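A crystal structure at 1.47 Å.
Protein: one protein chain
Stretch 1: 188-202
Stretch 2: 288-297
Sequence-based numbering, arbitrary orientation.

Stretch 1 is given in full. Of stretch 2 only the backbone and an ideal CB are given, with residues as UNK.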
# COMPACT_ATOMS: atom_id res chain seq x y z
N PRO A 188 29.39 -14.70 4.57
CA PRO A 188 28.87 -14.35 5.90
C PRO A 188 27.97 -15.41 6.50
O PRO A 188 27.87 -15.48 7.73
CB PRO A 188 28.14 -13.02 5.67
CG PRO A 188 27.80 -13.03 4.20
CD PRO A 188 29.01 -13.69 3.57
N ASN A 189 27.31 -16.23 5.70
CA ASN A 189 26.46 -17.27 6.28
C ASN A 189 27.22 -18.54 6.64
O ASN A 189 26.61 -19.47 7.17
CB ASN A 189 25.20 -17.56 5.44
CG ASN A 189 25.47 -18.34 4.15
OD1 ASN A 189 26.54 -18.93 3.96
ND2 ASN A 189 24.46 -18.40 3.29
N GLY A 190 28.52 -18.59 6.36
CA GLY A 190 29.41 -19.60 6.91
C GLY A 190 29.36 -20.97 6.27
O GLY A 190 29.98 -21.89 6.80
N ASN A 191 28.66 -21.14 5.16
CA ASN A 191 28.51 -22.49 4.64
C ASN A 191 29.56 -22.87 3.60
O ASN A 191 29.50 -23.99 3.06
CB ASN A 191 27.09 -22.73 4.11
CG ASN A 191 26.75 -21.86 2.93
OD1 ASN A 191 27.61 -21.18 2.35
ND2 ASN A 191 25.49 -21.88 2.54
N GLY A 192 30.52 -21.99 3.34
CA GLY A 192 31.53 -22.19 2.33
C GLY A 192 31.11 -21.93 0.90
O GLY A 192 31.98 -21.79 0.03
N GLN A 193 29.81 -21.85 0.61
CA GLN A 193 29.35 -21.65 -0.75
C GLN A 193 29.19 -20.16 -1.02
O GLN A 193 28.85 -19.39 -0.12
CB GLN A 193 27.99 -22.34 -0.96
CG GLN A 193 28.02 -23.86 -0.84
CD GLN A 193 28.82 -24.50 -1.97
OE1 GLN A 193 28.53 -24.25 -3.14
NE2 GLN A 193 29.82 -25.31 -1.63
N ALA A 194 29.43 -19.76 -2.27
CA ALA A 194 29.14 -18.39 -2.70
C ALA A 194 27.67 -18.30 -3.10
O ALA A 194 27.31 -18.09 -4.26
CB ALA A 194 30.06 -17.98 -3.84
N ASP A 195 26.81 -18.51 -2.10
CA ASP A 195 25.37 -18.55 -2.30
C ASP A 195 24.70 -17.26 -1.86
O ASP A 195 23.51 -17.09 -2.12
CB ASP A 195 24.74 -19.73 -1.53
CG ASP A 195 24.95 -19.66 -0.02
OD1 ASP A 195 25.95 -19.09 0.44
OD2 ASP A 195 24.11 -20.20 0.73
N GLU A 196 25.45 -16.38 -1.20
CA GLU A 196 24.89 -15.11 -0.75
C GLU A 196 24.44 -14.29 -1.94
O GLU A 196 25.18 -14.08 -2.90
CB GLU A 196 25.96 -14.33 0.01
CG GLU A 196 26.21 -14.78 1.45
CD GLU A 196 27.11 -16.01 1.57
OE1 GLU A 196 27.65 -16.50 0.56
OE2 GLU A 196 27.25 -16.49 2.72
N ILE A 197 23.21 -13.79 -1.85
CA ILE A 197 22.69 -12.77 -2.75
C ILE A 197 22.85 -11.44 -2.03
O ILE A 197 22.09 -11.17 -1.09
CB ILE A 197 21.21 -13.04 -3.07
CG1 ILE A 197 21.03 -14.41 -3.73
CG2 ILE A 197 20.67 -11.94 -3.98
CD1 ILE A 197 19.57 -14.89 -3.84
N PRO A 198 23.84 -10.61 -2.38
CA PRO A 198 24.08 -9.42 -1.57
C PRO A 198 22.86 -8.53 -1.45
O PRO A 198 22.50 -8.14 -0.34
CB PRO A 198 25.27 -8.76 -2.27
CG PRO A 198 25.98 -9.93 -2.91
CD PRO A 198 24.89 -10.78 -3.40
N MET A 199 22.24 -8.19 -2.57
CA MET A 199 21.01 -7.41 -2.60
C MET A 199 20.08 -8.06 -3.61
O MET A 199 20.51 -8.42 -4.71
CB MET A 199 21.31 -5.96 -3.01
CG MET A 199 20.09 -5.10 -3.08
SD MET A 199 20.53 -3.35 -3.23
CE MET A 199 18.90 -2.55 -3.09
N ASN A 200 18.81 -8.24 -3.23
CA ASN A 200 17.78 -8.78 -4.10
C ASN A 200 16.70 -7.74 -4.33
O ASN A 200 16.24 -7.09 -3.37
CB ASN A 200 17.18 -10.05 -3.53
CG ASN A 200 16.80 -11.03 -4.63
OD1 ASN A 200 16.87 -10.71 -5.81
ND2 ASN A 200 16.34 -12.19 -4.23
N ILE A 201 16.31 -7.56 -5.59
CA ILE A 201 15.28 -6.61 -5.97
C ILE A 201 14.24 -7.32 -6.81
O ILE A 201 14.53 -8.30 -7.51
CB ILE A 201 15.87 -5.38 -6.72
CG1 ILE A 201 16.71 -5.81 -7.93
CG2 ILE A 201 16.70 -4.51 -5.77
CD1 ILE A 201 17.03 -4.66 -8.90
N ARG A 202 13.01 -6.82 -6.74
CA ARG A 202 11.89 -7.29 -7.54
C ARG A 202 12.01 -6.83 -8.98
O ARG A 202 12.56 -5.77 -9.28
CB ARG A 202 10.59 -6.68 -7.01
CG ARG A 202 10.07 -7.31 -5.74
CD ARG A 202 8.71 -6.71 -5.33
NE ARG A 202 7.92 -7.68 -4.55
CZ ARG A 202 6.63 -7.55 -4.27
NH1 ARG A 202 5.95 -6.48 -4.66
NH2 ARG A 202 6.01 -8.51 -3.58
N UNK A 288 16.68 -21.57 7.93
CA UNK A 288 17.86 -21.83 8.74
C UNK A 288 19.09 -21.10 8.23
O UNK A 288 19.81 -20.48 9.02
CB UNK A 288 18.14 -23.33 8.79
N UNK A 289 19.34 -21.13 6.92
CA UNK A 289 20.49 -20.46 6.32
C UNK A 289 20.00 -19.22 5.59
O UNK A 289 19.27 -19.32 4.59
CB UNK A 289 21.24 -21.39 5.37
N UNK A 290 20.41 -18.05 6.08
CA UNK A 290 20.08 -16.81 5.39
C UNK A 290 20.82 -16.73 4.07
O UNK A 290 21.99 -17.11 3.98
CB UNK A 290 20.41 -15.60 6.26
N UNK A 291 20.15 -16.19 3.05
CA UNK A 291 20.71 -16.06 1.71
C UNK A 291 20.90 -14.63 1.25
O UNK A 291 21.83 -14.37 0.49
CB UNK A 291 19.81 -16.79 0.71
N UNK A 292 20.06 -13.69 1.68
CA UNK A 292 20.04 -12.34 1.11
C UNK A 292 20.54 -11.30 2.10
O UNK A 292 20.15 -11.29 3.27
CB UNK A 292 18.63 -11.98 0.65
N UNK A 293 21.40 -10.39 1.61
CA UNK A 293 21.97 -9.37 2.46
C UNK A 293 21.05 -8.17 2.65
O UNK A 293 20.86 -7.71 3.79
CB UNK A 293 23.31 -8.91 1.88
N UNK A 294 20.45 -7.70 1.55
CA UNK A 294 19.65 -6.47 1.54
C UNK A 294 18.42 -6.71 0.66
O UNK A 294 18.53 -7.25 -0.44
CB UNK A 294 20.47 -5.28 1.03
N UNK A 295 17.26 -6.28 1.14
CA UNK A 295 16.04 -6.37 0.34
C UNK A 295 15.04 -5.33 0.83
O UNK A 295 15.20 -4.75 1.91
CB UNK A 295 15.44 -7.77 0.41
N UNK A 296 14.02 -5.09 0.03
CA UNK A 296 12.92 -4.21 0.41
C UNK A 296 11.70 -5.02 0.78
O UNK A 296 11.42 -6.05 0.16
CB UNK A 296 12.58 -3.24 -0.72
N UNK A 297 10.96 -4.57 1.79
CA UNK A 297 9.79 -5.32 2.19
C UNK A 297 8.95 -4.61 3.22
O UNK A 297 9.15 -3.42 3.51
CB UNK A 297 10.21 -6.69 2.73

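Position 288 has nothing of stretch 1 within reach of its CB, so the visible atoms set no preference; the deposited residue is Lys-288.

At 289 CA-to-CB points toward stretch 1, and the ideal CB lies 4.9 Å from Asn-189 ND2. The surroundings are polar, with Asp-195 close by, so a small or medium side chain, polar or not, would suit. It is Thr-289, whose CG2 packs 3.4 Å from Asn-189 ND2.

Position 290 offers stretch 1 mainly its carbonyl: Asn-189 ND2 donates to the O atom of 290 at 2.9 Å, almost linearly. CB points sideways, 5.2 Å from Asn-189 CB, which leaves the choice wide. The residue is Ala-290.

The CB of 291 also points sideways, but the carboxylate of Asp-195 lies within reach of a long side chain, favouring lysine or arginine. Lys-291 bends through two m torsions and then extends, so that its NZ forms a salt bridge with Asp-195 OD2 at 2.7 Å. Its backbone O accepts from Ile-197 N at 2.8 Å, opening the parallel pairing.

Position 292 bridges Ile-197, and its CB shares a sheet face with that side chain, 4.8 Å from Asn-200 CB. A beta-branched residue such as valine, isoleucine or threonine would fit. Thr-292 sets its CG2 3.9 Å from Asn-200 CB, while its hydroxyl is satisfied elsewhere in the structure.

At 293 a CB would point toward stretch 1 and lie 2.5 Å from Pro-198 O, a clash, although phi and psi of -83° and -45° are open to any residue. Contact rather than torsion therefore calls for glycine, and Gly-293 is found. Its N donates to Ile-197 O at 2.9 Å where both stretches turn a corner.

Position 294 pairs with Met-199, its CB 4.1 Å from Met-199 CG, so an apolar, preferably beta-branched side chain is expected. Val-294 places CG1 4.0 Å from Met-199 CG. Its O accepts from Asn-200 N at 3.0 Å, whereas the bond from its N to Pro-198 O, at 2.8 Å, is weak.

The sideways CB of 295 lies 3.9 Å from Asn-200 O, where a small residue suffices; it is Ser-295.

At 296 the ideal CB touches nothing, yet a large apolar side chain could reach the end of Met-199. Phe-296 does so, its CE2 3.6 Å from Met-199 CE. A water links its N to Asn-200 O.

Position 297 makes no contact, and its nearly fully extended backbone suits glycine: Gly-297.

Stretch 2 (288-297) KTAKTGVSFG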
# COMPACT_ATOMS: atom_id res chain seq x y z
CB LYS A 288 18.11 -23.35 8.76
CG LYS A 288 19.27 -23.80 9.65
CD LYS A 288 19.47 -25.32 9.53
CE LYS A 288 20.78 -25.78 10.17
NZ LYS A 288 20.96 -27.27 10.07
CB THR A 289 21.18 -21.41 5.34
OG1 THR A 289 21.61 -22.58 6.04
CG2 THR A 289 22.40 -20.75 4.71
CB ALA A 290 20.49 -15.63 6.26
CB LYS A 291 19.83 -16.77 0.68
CG LYS A 291 19.62 -18.25 0.95
CD LYS A 291 20.84 -19.08 0.59
CE LYS A 291 20.54 -20.55 0.81
NZ LYS A 291 21.68 -21.43 0.42
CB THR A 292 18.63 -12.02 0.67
OG1 THR A 292 18.19 -12.98 -0.29
CG2 THR A 292 18.56 -10.62 0.04
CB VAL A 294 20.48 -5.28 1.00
CG1 VAL A 294 19.57 -4.05 0.77
CG2 VAL A 294 21.63 -4.94 1.93
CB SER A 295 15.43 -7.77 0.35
OG SER A 295 14.93 -8.08 1.63
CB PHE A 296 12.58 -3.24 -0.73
CG PHE A 296 13.71 -2.33 -1.11
CD1 PHE A 296 14.07 -1.27 -0.31
CD2 PHE A 296 14.39 -2.51 -2.30
CE1 PHE A 296 15.12 -0.43 -0.68
CE2 PHE A 296 15.42 -1.69 -2.68
CZ PHE A 296 15.78 -0.63 -1.89
O HOH W 1 13.75 -6.35 -2.55
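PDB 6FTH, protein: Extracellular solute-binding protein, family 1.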